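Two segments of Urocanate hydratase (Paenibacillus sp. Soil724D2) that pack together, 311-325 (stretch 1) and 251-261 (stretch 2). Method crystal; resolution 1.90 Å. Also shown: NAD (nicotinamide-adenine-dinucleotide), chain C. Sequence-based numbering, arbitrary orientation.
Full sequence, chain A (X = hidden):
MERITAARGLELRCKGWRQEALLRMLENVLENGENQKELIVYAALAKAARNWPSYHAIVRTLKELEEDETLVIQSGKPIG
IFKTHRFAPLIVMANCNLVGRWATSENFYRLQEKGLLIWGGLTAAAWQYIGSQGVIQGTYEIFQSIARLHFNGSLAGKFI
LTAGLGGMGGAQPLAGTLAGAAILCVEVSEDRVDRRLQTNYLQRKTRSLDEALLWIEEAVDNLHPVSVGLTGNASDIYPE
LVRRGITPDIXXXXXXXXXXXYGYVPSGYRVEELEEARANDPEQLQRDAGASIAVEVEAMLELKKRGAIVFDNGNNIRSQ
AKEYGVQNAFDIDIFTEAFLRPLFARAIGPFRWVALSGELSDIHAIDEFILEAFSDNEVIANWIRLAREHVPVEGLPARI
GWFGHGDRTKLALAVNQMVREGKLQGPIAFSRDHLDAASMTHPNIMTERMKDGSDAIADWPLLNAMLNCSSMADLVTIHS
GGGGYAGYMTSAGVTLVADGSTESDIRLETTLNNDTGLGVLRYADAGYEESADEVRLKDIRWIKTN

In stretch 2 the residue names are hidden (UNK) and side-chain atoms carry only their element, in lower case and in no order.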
ATOM      1  N   PHE A 311      -2.205  22.945 -20.230  1.00 19.17           N
ATOM      2  CA  PHE A 311      -2.472  21.871 -19.283  1.00 17.47           C
ATOM      3  C   PHE A 311      -1.179  21.191 -18.863  1.00 17.75           C
ATOM      4  O   PHE A 311      -0.154  21.250 -19.543  1.00 17.28           O
ATOM      5  CB  PHE A 311      -3.478  20.841 -19.848  1.00 15.40           C
ATOM      6  CG  PHE A 311      -2.927  20.015 -20.972  1.00 20.53           C
ATOM      7  CD1 PHE A 311      -2.358  18.766 -20.726  1.00 17.88           C
ATOM      8  CD2 PHE A 311      -2.936  20.502 -22.265  1.00 17.25           C
ATOM      9  CE1 PHE A 311      -1.833  17.996 -21.762  1.00 17.66           C
ATOM     10  CE2 PHE A 311      -2.423  19.743 -23.333  1.00 18.39           C
ATOM     11  CZ  PHE A 311      -1.861  18.477 -23.079  1.00 17.20           C
ATOM     12  N   ASP A 312      -1.259  20.585 -17.678  1.00 17.33           N
ATOM     13  CA  ASP A 312      -0.202  19.765 -17.104  1.00 17.29           C
ATOM     14  C   ASP A 312      -0.331  18.343 -17.644  1.00 19.47           C
ATOM     15  O   ASP A 312      -1.418  17.742 -17.600  1.00 17.15           O
ATOM     16  CB  ASP A 312      -0.354  19.822 -15.572  1.00 18.11           C
ATOM     17  CG  ASP A 312       0.688  19.021 -14.811  1.00 17.41           C
ATOM     18  OD1 ASP A 312       1.182  17.998 -15.325  1.00 16.91           O
ATOM     19  OD2 ASP A 312       0.960  19.411 -13.643  1.00 19.62           O
ATOM     20  N   ASN A 313       0.771  17.811 -18.180  1.00 18.71           N
ATOM     21  CA  ASN A 313       0.739  16.519 -18.852  1.00 20.17           C
ATOM     22  C   ASN A 313       1.207  15.394 -17.932  1.00 20.79           C
ATOM     23  O   ASN A 313       1.708  14.363 -18.394  1.00 18.47           O
ATOM     24  CB  ASN A 313       1.569  16.572 -20.138  1.00 18.12           C
ATOM     25  CG  ASN A 313       1.081  15.612 -21.201  1.00 21.89           C
ATOM     26  OD1 ASN A 313       0.112  14.865 -21.014  1.00 23.26           O
ATOM     27  ND2 ASN A 313       1.774  15.617 -22.349  1.00 23.84           N
ATOM     28  N   GLY A 314       1.034  15.591 -16.630  1.00 18.01           N
ATOM     29  CA  GLY A 314       1.237  14.563 -15.642  1.00 19.17           C
ATOM     30  C   GLY A 314       2.673  14.466 -15.198  1.00 20.68           C
ATOM     31  O   GLY A 314       3.185  13.367 -15.071  1.00 22.37           O
ATOM     32  N   ASN A 315       3.358  15.582 -14.987  1.00 19.12           N
ATOM     33  CA  ASN A 315       4.741  15.491 -14.538  1.00 17.30           C
ATOM     34  C   ASN A 315       4.995  16.323 -13.294  1.00 17.61           C
ATOM     35  O   ASN A 315       6.142  16.686 -13.042  1.00 20.85           O
ATOM     36  CB  ASN A 315       5.707  15.883 -15.651  1.00 16.08           C
ATOM     37  CG  ASN A 315       5.493  17.326 -16.154  1.00 17.98           C
ATOM     38  OD1 ASN A 315       4.511  17.980 -15.783  1.00 19.14           O
ATOM     39  ND2 ASN A 315       6.388  17.799 -17.025  1.00 17.53           N
ATOM     40  N   ASN A 316       3.960  16.588 -12.477  1.00 17.35           N
ATOM     41  CA  ASN A 316       4.110  17.483 -11.313  1.00 17.44           C
ATOM     42  C   ASN A 316       4.745  18.814 -11.629  1.00 20.80           C
ATOM     43  O   ASN A 316       5.355  19.424 -10.751  1.00 21.01           O
ATOM     44  CB  ASN A 316       4.858  16.813 -10.150  1.00 21.80           C
ATOM     45  CG  ASN A 316       3.966  15.931  -9.287  1.00 21.52           C
ATOM     46  OD1 ASN A 316       3.166  15.124  -9.742  1.00 26.02           O
ATOM     47  ND2 ASN A 316       4.227  16.024  -7.988  1.00 23.50           N
ATOM     48  N   ILE A 317       4.547  19.329 -12.849  1.00 16.24           N
ATOM     49  CA  ILE A 317       5.199  20.600 -13.111  1.00 18.90           C
ATOM     50  C   ILE A 317       4.511  21.708 -12.308  1.00 19.75           C
ATOM     51  O   ILE A 317       5.179  22.631 -11.835  1.00 17.56           O
ATOM     52  CB  ILE A 317       5.249  20.926 -14.613  1.00 19.06           C
ATOM     53  CG1 ILE A 317       6.210  22.107 -14.822  1.00 19.14           C
ATOM     54  CG2 ILE A 317       3.857  21.288 -15.069  1.00 18.89           C
ATOM     55  CD1 ILE A 317       6.561  22.449 -16.296  1.00 20.12           C
ATOM     56  N   ARG A 318       3.180  21.621 -12.093  1.00 19.26           N
ATOM     57  CA  ARG A 318       2.509  22.681 -11.342  1.00 19.61           C
ATOM     58  C   ARG A 318       2.889  22.609  -9.874  1.00 24.81           C
ATOM     59  O   ARG A 318       3.130  23.645  -9.235  1.00 21.64           O
ATOM     60  CB  ARG A 318       0.986  22.598 -11.497  1.00 17.27           C
ATOM     61  CG  ARG A 318       0.462  22.880 -12.931  1.00 18.09           C
ATOM     62  CD  ARG A 318      -0.993  22.417 -13.041  1.00 16.63           C
ATOM     63  NE  ARG A 318      -1.094  21.042 -12.573  1.00 19.44           N
ATOM     64  CZ  ARG A 318      -2.198  20.494 -12.070  1.00 21.52           C
ATOM     65  NH1 ARG A 318      -3.313  21.198 -11.996  1.00 18.69           N
ATOM     66  NH2 ARG A 318      -2.181  19.244 -11.600  1.00 19.64           N
ATOM     67  N   SER A 319       2.950  21.385  -9.322  1.00 17.85           N
ATOM     68  CA  SER A 319       3.401  21.212  -7.949  1.00 24.14           C
ATOM     69  C   SER A 319       4.774  21.831  -7.752  1.00 24.37           C
ATOM     70  O   SER A 319       4.989  22.573  -6.791  1.00 24.99           O
ATOM     71  CB  SER A 319       3.418  19.725  -7.568  1.00 21.54           C
ATOM     72  OG  SER A 319       2.161  19.120  -7.832  1.00 28.79           O
ATOM     73  N   GLN A 320       5.719  21.530  -8.653  1.00 21.92           N
ATOM     74  CA  GLN A 320       7.053  22.115  -8.532  1.00 20.97           C
ATOM     75  C   GLN A 320       6.973  23.634  -8.622  1.00 27.84           C
ATOM     76  O   GLN A 320       7.492  24.349  -7.758  1.00 27.69           O
ATOM     77  CB  GLN A 320       7.989  21.556  -9.602  1.00 23.89           C
ATOM     78  CG  GLN A 320       8.207  20.057  -9.533  1.00 24.51           C
ATOM     79  CD  GLN A 320       9.188  19.659  -8.446  1.00 28.69           C
ATOM     80  OE1 GLN A 320       9.297  20.335  -7.413  1.00 27.60           O
ATOM     81  NE2 GLN A 320       9.907  18.562  -8.664  1.00 22.33           N
ATOM     82  N   ALA A 321       6.276  24.143  -9.639  1.00 26.52           N
ATOM     83  CA  ALA A 321       6.174  25.590  -9.805  1.00 25.45           C
ATOM     84  C   ALA A 321       5.620  26.261  -8.549  1.00 26.10           C
ATOM     85  O   ALA A 321       6.105  27.319  -8.143  1.00 26.50           O
ATOM     86  CB  ALA A 321       5.299  25.924 -11.019  1.00 22.09           C
ATOM     87  N   LYS A 322       4.592  25.679  -7.931  1.00 26.48           N
ATOM     88  CA  LYS A 322       4.031  26.287  -6.729  1.00 28.64           C
ATOM     89  C   LYS A 322       5.068  26.348  -5.618  1.00 31.11           C
ATOM     90  O   LYS A 322       5.248  27.394  -4.984  1.00 31.30           O
ATOM     91  CB  LYS A 322       2.792  25.530  -6.252  1.00 27.85           C
ATOM     92  CG  LYS A 322       2.092  26.261  -5.087  1.00 27.39           C
ATOM     93  CD  LYS A 322       0.789  25.593  -4.726  1.00 33.05           C
ATOM     94  CE  LYS A 322       0.216  26.182  -3.429  1.00 40.55           C
ATOM     95  NZ  LYS A 322      -0.624  27.367  -3.759  1.00 44.28           N
ATOM     96  N   GLU A 323       5.762  25.225  -5.374  1.00 28.21           N
ATOM     97  CA  GLU A 323       6.837  25.173  -4.387  1.00 26.97           C
ATOM     98  C   GLU A 323       7.875  26.265  -4.618  1.00 32.70           C
ATOM     99  O   GLU A 323       8.491  26.761  -3.668  1.00 28.09           O
ATOM    100  CB  GLU A 323       7.502  23.793  -4.439  1.00 25.94           C
ATOM    101  CG  GLU A 323       8.775  23.654  -3.611  1.00 30.68           C
ATOM    102  CD  GLU A 323       8.504  23.661  -2.125  1.00 41.98           C
ATOM    103  OE1 GLU A 323       7.311  23.523  -1.735  1.00 35.50           O
ATOM    104  OE2 GLU A 323       9.492  23.805  -1.356  1.00 46.98           O
ATOM    105  N   TYR A 324       8.114  26.641  -5.868  1.00 24.89           N
ATOM    106  CA  TYR A 324       9.114  27.663  -6.141  1.00 28.27           C
ATOM    107  C   TYR A 324       8.482  29.012  -6.427  1.00 29.89           C
ATOM    108  O   TYR A 324       9.081  29.846  -7.107  1.00 24.95           O
ATOM    109  CB  TYR A 324      10.043  27.223  -7.272  1.00 25.27           C
ATOM    110  CG  TYR A 324      11.046  26.213  -6.762  1.00 26.67           C
ATOM    111  CD1 TYR A 324      12.361  26.587  -6.480  1.00 27.44           C
ATOM    112  CD2 TYR A 324      10.660  24.905  -6.494  1.00 27.92           C
ATOM    113  CE1 TYR A 324      13.280  25.662  -5.986  1.00 28.01           C
ATOM    114  CE2 TYR A 324      11.565  23.970  -5.983  1.00 26.96           C
ATOM    115  CZ  TYR A 324      12.872  24.353  -5.733  1.00 30.95           C
ATOM    116  OH  TYR A 324      13.774  23.427  -5.236  1.00 27.76           O
ATOM    117  N   GLY A 325       7.268  29.234  -5.913  1.00 33.17           N
ATOM    118  CA  GLY A 325       6.694  30.564  -5.847  1.00 33.37           C
ATOM    119  C   GLY A 325       5.536  30.861  -6.776  1.00 36.84           C
ATOM    120  O   GLY A 325       4.963  31.956  -6.673  1.00 34.43           O
ATOM    121  N   UNK A 251      -0.728  24.475 -25.088  1.00 17.17           N
ATOM    122  CA  UNK A 251       0.579  24.494 -24.463  1.00 16.51           C
ATOM    123  C   UNK A 251       0.596  23.451 -23.359  1.00 16.06           C
ATOM    124  O   UNK A 251      -0.293  23.443 -22.504  1.00 19.75           O
ATOM    125  c   UNK A 251       2.295  25.831 -23.188  1.00 18.22           C
ATOM    126  c   UNK A 251       0.829  26.973 -25.002  1.00 18.95           C
ATOM    127  c   UNK A 251       0.914  25.872 -23.879  1.00 19.62           C
ATOM    128  N   UNK A 252       1.611  22.596 -23.369  1.00 19.34           N
ATOM    129  CA  UNK A 252       1.849  21.698 -22.232  1.00 14.71           C
ATOM    130  C   UNK A 252       3.356  21.532 -22.080  1.00 17.11           C
ATOM    131  O   UNK A 252       4.150  22.325 -22.606  1.00 15.91           O
ATOM    132  c   UNK A 252       1.082  20.370 -22.394  1.00 15.42           C
ATOM    133  c   UNK A 252       1.542  19.557 -23.589  1.00 16.57           C
ATOM    134  o   UNK A 252       1.256  19.577 -21.207  1.00 19.47           O
ATOM    135  N   UNK A 253       3.757  20.513 -21.305  1.00 17.16           N
ATOM    136  CA  UNK A 253       5.161  20.259 -21.031  1.00 14.27           C
ATOM    137  C   UNK A 253       5.259  18.793 -20.657  1.00 16.66           C
ATOM    138  O   UNK A 253       4.366  18.266 -19.997  1.00 18.77           O
ATOM    139  c   UNK A 253       5.668  21.149 -19.887  1.00 16.65           C
ATOM    140  o   UNK A 253       7.348  19.821 -18.773  1.00 20.21           O
ATOM    141  o   UNK A 253       8.028  21.542 -19.942  1.00 21.15           O
ATOM    142  c   UNK A 253       7.114  20.821 -19.495  1.00 23.62           C
ATOM    143  N   UNK A 254       6.299  18.123 -21.116  1.00 16.17           N
ATOM    144  CA  UNK A 254       6.504  16.791 -20.613  1.00 15.69           C
ATOM    145  C   UNK A 254       7.983  16.545 -20.414  1.00 14.59           C
ATOM    146  O   UNK A 254       8.510  15.470 -20.708  1.00 14.44           O
ATOM    147  c   UNK A 254       5.844  15.754 -21.504  1.00 15.51           C
ATOM    148  c   UNK A 254       5.334  14.592 -20.650  1.00 17.83           C
ATOM    149  n   UNK A 254       3.682  12.860 -20.787  1.00 29.88           N
ATOM    150  c   UNK A 254       4.571  13.598 -21.462  1.00 22.70           C
ATOM    151  o   UNK A 254       4.651  13.583 -22.695  1.00 23.37           O
ATOM    152  N   UNK A 255       8.608  17.503 -19.772  1.00 16.22           N
ATOM    153  CA  UNK A 255       9.948  17.357 -19.320  1.00 19.25           C
ATOM    154  C   UNK A 255       9.888  16.500 -18.034  1.00 15.45           C
ATOM    155  O   UNK A 255       8.879  16.293 -17.416  1.00 17.04           O
ATOM    156  c   UNK A 255      10.572  18.701 -18.937  1.00 18.33           C
ATOM    157  c   UNK A 255      10.691  19.637 -20.136  1.00 16.99           C
ATOM    158  o   UNK A 255       9.791  19.307 -17.944  1.00 20.49           O
ATOM    159  N   UNK A 256      11.042  16.158 -17.530  1.00 17.16           N
ATOM    160  CA  UNK A 256      11.120  15.440 -16.291  1.00 17.82           C
ATOM    161  C   UNK A 256      11.086  16.412 -15.077  1.00 19.21           C
ATOM    162  O   UNK A 256      11.973  16.414 -14.325  1.00 20.49           O
ATOM    163  c   UNK A 256      12.375  14.587 -16.266  1.00 17.68           C
ATOM    164  o   UNK A 256      13.486  15.371 -16.603  1.00 27.71           O
ATOM    165  N   UNK A 257      10.024  17.196 -14.926  1.00 17.48           N
ATOM    166  CA  UNK A 257       9.867  18.157 -13.878  1.00 19.08           C
ATOM    167  C   UNK A 257       9.636  17.523 -12.531  1.00 19.82           C
ATOM    168  O   UNK A 257       9.719  18.167 -11.564  1.00 21.87           O
ATOM    169  c   UNK A 257       8.781  19.160 -14.197  1.00 18.47           C
ATOM    170  N   UNK A 258       9.352  16.252 -12.500  1.00 18.18           N
ATOM    171  CA  UNK A 258       9.150  15.586 -11.213  1.00 18.89           C
ATOM    172  C   UNK A 258      10.438  15.413 -10.429  1.00 21.78           C
ATOM    173  O   UNK A 258      10.384  15.080  -9.234  1.00 23.73           O
ATOM    174  c   UNK A 258      10.566  12.376 -13.837  1.00 21.20           C
ATOM    175  c   UNK A 258       9.453  13.246 -12.143  1.00 19.19           C
ATOM    176  n   UNK A 258       9.726  13.339 -13.495  1.00 19.39           N
ATOM    177  n   UNK A 258      10.831  11.653 -12.760  1.00 19.11           N
ATOM    178  c   UNK A 258      10.153  12.177 -11.688  1.00 19.58           C
ATOM    179  c   UNK A 258       8.536  14.201 -11.438  1.00 16.89           C
ATOM    180  N   UNK A 259      11.596  15.563 -11.064  1.00 18.32           N
ATOM    181  CA  UNK A 259      12.840  15.318 -10.345  1.00 23.80           C
ATOM    182  C   UNK A 259      13.847  16.403 -10.677  1.00 24.85           C
ATOM    183  O   UNK A 259      14.307  16.515 -11.821  1.00 21.00           O
ATOM    184  c   UNK A 259      13.408  13.937 -10.634  1.00 19.28           C
ATOM    185  o   UNK A 259      15.604  13.960  -9.742  1.00 20.48           O
ATOM    186  o   UNK A 259      14.088  12.904  -8.533  1.00 29.30           O
ATOM    187  c   UNK A 259      14.450  13.536  -9.577  1.00 26.84           C
ATOM    188  N   UNK A 260      14.168  17.205  -9.660  1.00 21.51           N
ATOM    189  CA  UNK A 260      15.060  18.346  -9.789  1.00 22.73           C
ATOM    190  C   UNK A 260      16.523  17.954  -9.695  1.00 24.93           C
ATOM    191  O   UNK A 260      17.395  18.818  -9.845  1.00 25.87           O
ATOM    192  c   UNK A 260      13.260  19.816  -8.583  1.00 27.32           C
ATOM    193  c   UNK A 260      14.731  19.390  -8.714  1.00 24.46           C
ATOM    194  c   UNK A 260      12.690  20.162  -9.949  1.00 27.64           C
ATOM    195  c   UNK A 260      13.066  20.957  -7.568  1.00 28.73           C
ATOM    196  N   UNK A 261      16.827  16.685  -9.445  1.00 21.18           N
ATOM    197  CA  UNK A 261      18.208  16.257  -9.383  1.00 24.44           C
ATOM    198  C   UNK A 261      18.606  15.517 -10.649  1.00 27.28           C
ATOM    199  O   UNK A 261      19.682  15.744 -11.200  1.00 26.21           O
ATOM    200  c   UNK A 261      18.243  16.187  -6.848  1.00 23.32           C
ATOM    201  c   UNK A 261      19.812  14.727  -8.216  1.00 24.90           C
ATOM    202  c   UNK A 261      18.448  15.385  -8.128  1.00 24.44           C
TER
HETATM  203  PA  NAD C 702      12.707  11.380 -19.593  1.00 17.81           P
HETATM  204  O1A NAD C 702      13.522  11.912 -18.418  1.00 19.66           O
HETATM  205  O2A NAD C 702      13.066  10.232 -20.447  1.00 21.25           O
HETATM  206  O5B NAD C 702      12.810  12.666 -20.693  1.00 20.62           O
HETATM  207  C5B NAD C 702      12.678  13.908 -20.129  1.00 17.30           C
HETATM  208  C4B NAD C 702      13.129  14.903 -21.295  1.00 18.90           C
HETATM  209  O4B NAD C 702      13.100  16.247 -20.901  0.89 17.75           O
HETATM  210  C3B NAD C 702      14.621  14.509 -21.547  1.00 20.33           C
HETATM  211  O3B NAD C 702      14.829  14.304 -22.882  1.00 22.07           O
HETATM  212  C2B NAD C 702      15.391  15.769 -21.045  1.00 20.75           C
HETATM  213  O2B NAD C 702      16.481  16.088 -21.830  1.00 21.27           O
HETATM  214  C1B NAD C 702      14.339  16.833 -21.347  0.93 16.27           C
HETATM  215  N9A NAD C 702      14.455  18.050 -20.543  1.00 17.75           N
HETATM  216  C8A NAD C 702      14.798  18.198 -19.203  1.00 20.48           C
HETATM  217  N7A NAD C 702      14.805  19.446 -18.806  1.00 19.39           N
HETATM  218  C5A NAD C 702      14.422  20.169 -19.928  1.00 18.68           C
HETATM  219  C6A NAD C 702      14.250  21.552 -20.162  1.00 20.42           C
HETATM  220  N6A NAD C 702      14.434  22.463 -19.180  0.94 20.45           N
HETATM  221  N1A NAD C 702      13.862  21.989 -21.393  0.98 21.10           N
HETATM  222  C2A NAD C 702      13.722  21.031 -22.344  1.00 19.42           C
HETATM  223  N3A NAD C 702      13.851  19.697 -22.270  1.00 19.51           N
HETATM  224  C4A NAD C 702      14.212  19.299 -21.032  0.77 18.71           C
HETATM  225  O3  NAD C 702      11.275  11.480 -18.964  0.87 15.44           O
HETATM  226  PN  NAD C 702      10.038  10.774 -19.682  1.00 17.80           P
HETATM  227  O1N NAD C 702       9.822   9.294 -19.564  1.00 18.36           O
HETATM  228  O2N NAD C 702       9.810  11.493 -20.995  1.00 15.49           O
HETATM  229  O5D NAD C 702       8.683  11.339 -18.779  1.00 16.71           O
HETATM  230  C5D NAD C 702       8.597  12.773 -18.717  0.84 17.74           C
HETATM  231  C4D NAD C 702       7.482  13.147 -17.779  1.00 16.46           C
HETATM  232  O4D NAD C 702       6.301  12.424 -18.072  1.00 21.77           O
HETATM  233  C3D NAD C 702       7.989  12.558 -16.361  0.82 18.41           C
HETATM  234  O3D NAD C 702       7.726  13.472 -15.302  1.00 18.47           O
HETATM  235  C2D NAD C 702       7.110  11.270 -16.156  1.00 18.79           C
HETATM  236  O2D NAD C 702       6.733  11.004 -14.867  0.80 19.00           O
HETATM  237  C1D NAD C 702       5.879  11.979 -16.805  1.00 24.78           C
HETATM  238  N1N NAD C 702       4.645  11.199 -16.966  1.00 28.54           N
HETATM  239  C2N NAD C 702       4.050  10.959 -15.742  0.05 24.90           C
HETATM  240  C3N NAD C 702       2.835  10.299 -15.656  0.44 27.97           C
HETATM  241  C7N NAD C 702       2.297  10.028 -14.244  0.54 27.19           C
HETATM  242  O7N NAD C 702       1.104   9.881 -13.978  0.70 27.64           O
HETATM  243  N7N NAD C 702       3.229   9.875 -13.232  0.79 27.62           N
HETATM  244  C4N NAD C 702       2.239   9.916 -16.866  0.58 29.33           C
HETATM  245  C5N NAD C 702       2.867  10.196 -18.078  1.00 27.13           C
HETATM  246  C6N NAD C 702       4.097  10.875 -18.126  1.00 29.25           C
HETATM  247  O   HOH W   1       2.992  19.201 -17.761  1.00 16.50           O

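Position 251 carries three side-chain carbons, one bearing the other two. Its CB points away from stretch 1, and the contact is made by backbone: F311 N donates to the O of 251 at 3.0 Å, with an angle of 154°. The beta-branched, all-carbon pattern is valine, V251.

At 252, one carbon carries an oxygen and a carbon. CB points toward stretch 1; the side-chain oxygen lies 2.7 Å from F311 O, and CB sits 3.7 Å from the F311 ring centroid, 16° off the normal, a CH-pi contact over the face. The fork defines threonine, T252, whose OG1 donates to F311 O.

Position 253 has two carbons, the second with two oxygens. One oxygen accepts from N315 ND2 at 2.8 Å, and the second carbon lies 3.6 Å from I317 CD1. Two terminal oxygens on the second carbon make it aspartate, D253.

Position 254 has three carbons, the third bearing one oxygen and one nitrogen. The nitrogen approaches N313 O at 3.4 Å and C6N of the NAD at 3.3 Å. This is glutamine, Q254.

Position 255 repeats the one-carbon fork to oxygen and carbon, and its backbone O accepts from N315 ND2 at 2.9 Å, angle 166°: threonine. T255 OG1 and N donate to D253 OD1 at 2.6 and 2.8 Å.

At 256, one carbon followed by one oxygen, pointing away from stretch 1, is serine. S256 begins a type I turn ending at 259.

Position 257 has a single carbon, CB, 4.0 Å from I317 CG1; its backbone O accepts from Q320 NE2 at 2.9 Å. It is alanine, A257.

Position 258 has one carbon leading to a five-membered ring of three carbons and two nitrogens. Its backbone N lies 3.3 Å from N315 O, at an angle too poor for a hydrogen bond. The ring means histidine; in H258 it leads away from stretch 1, and ND1 makes a weak hydrogen bond to NAD O3D at 2.7 Å.

At 259, two carbons with two terminal oxygens, CB pointing away from stretch 1, again give aspartate. D259 OD1 accepts from the backbone N of 261 at 3.0 Å.

Four carbons forked at the second, one terminal carbon 3.7 Å from Y324 CE2, make 260 leucine, L260.

Position 261, three carbons branched at the first and out of reach of stretch 1, is valine, V261.

The contact buries 728 Å². At one end, F311 N and O bond V251 O and T252 OG1. In the middle, N315 ND2 holds D253 OD1 and T255 O, while water 1 accepts from N313 N at 2.7 Å and lies 2.8 Å from both D253 O and N315 OD1. Beyond, Q320 NE2 donates to A257 O beside the apolar contacts of I317 with A257 and Y324 with L260.

Stretch 2 (251-261) VTDQTSAHDLV
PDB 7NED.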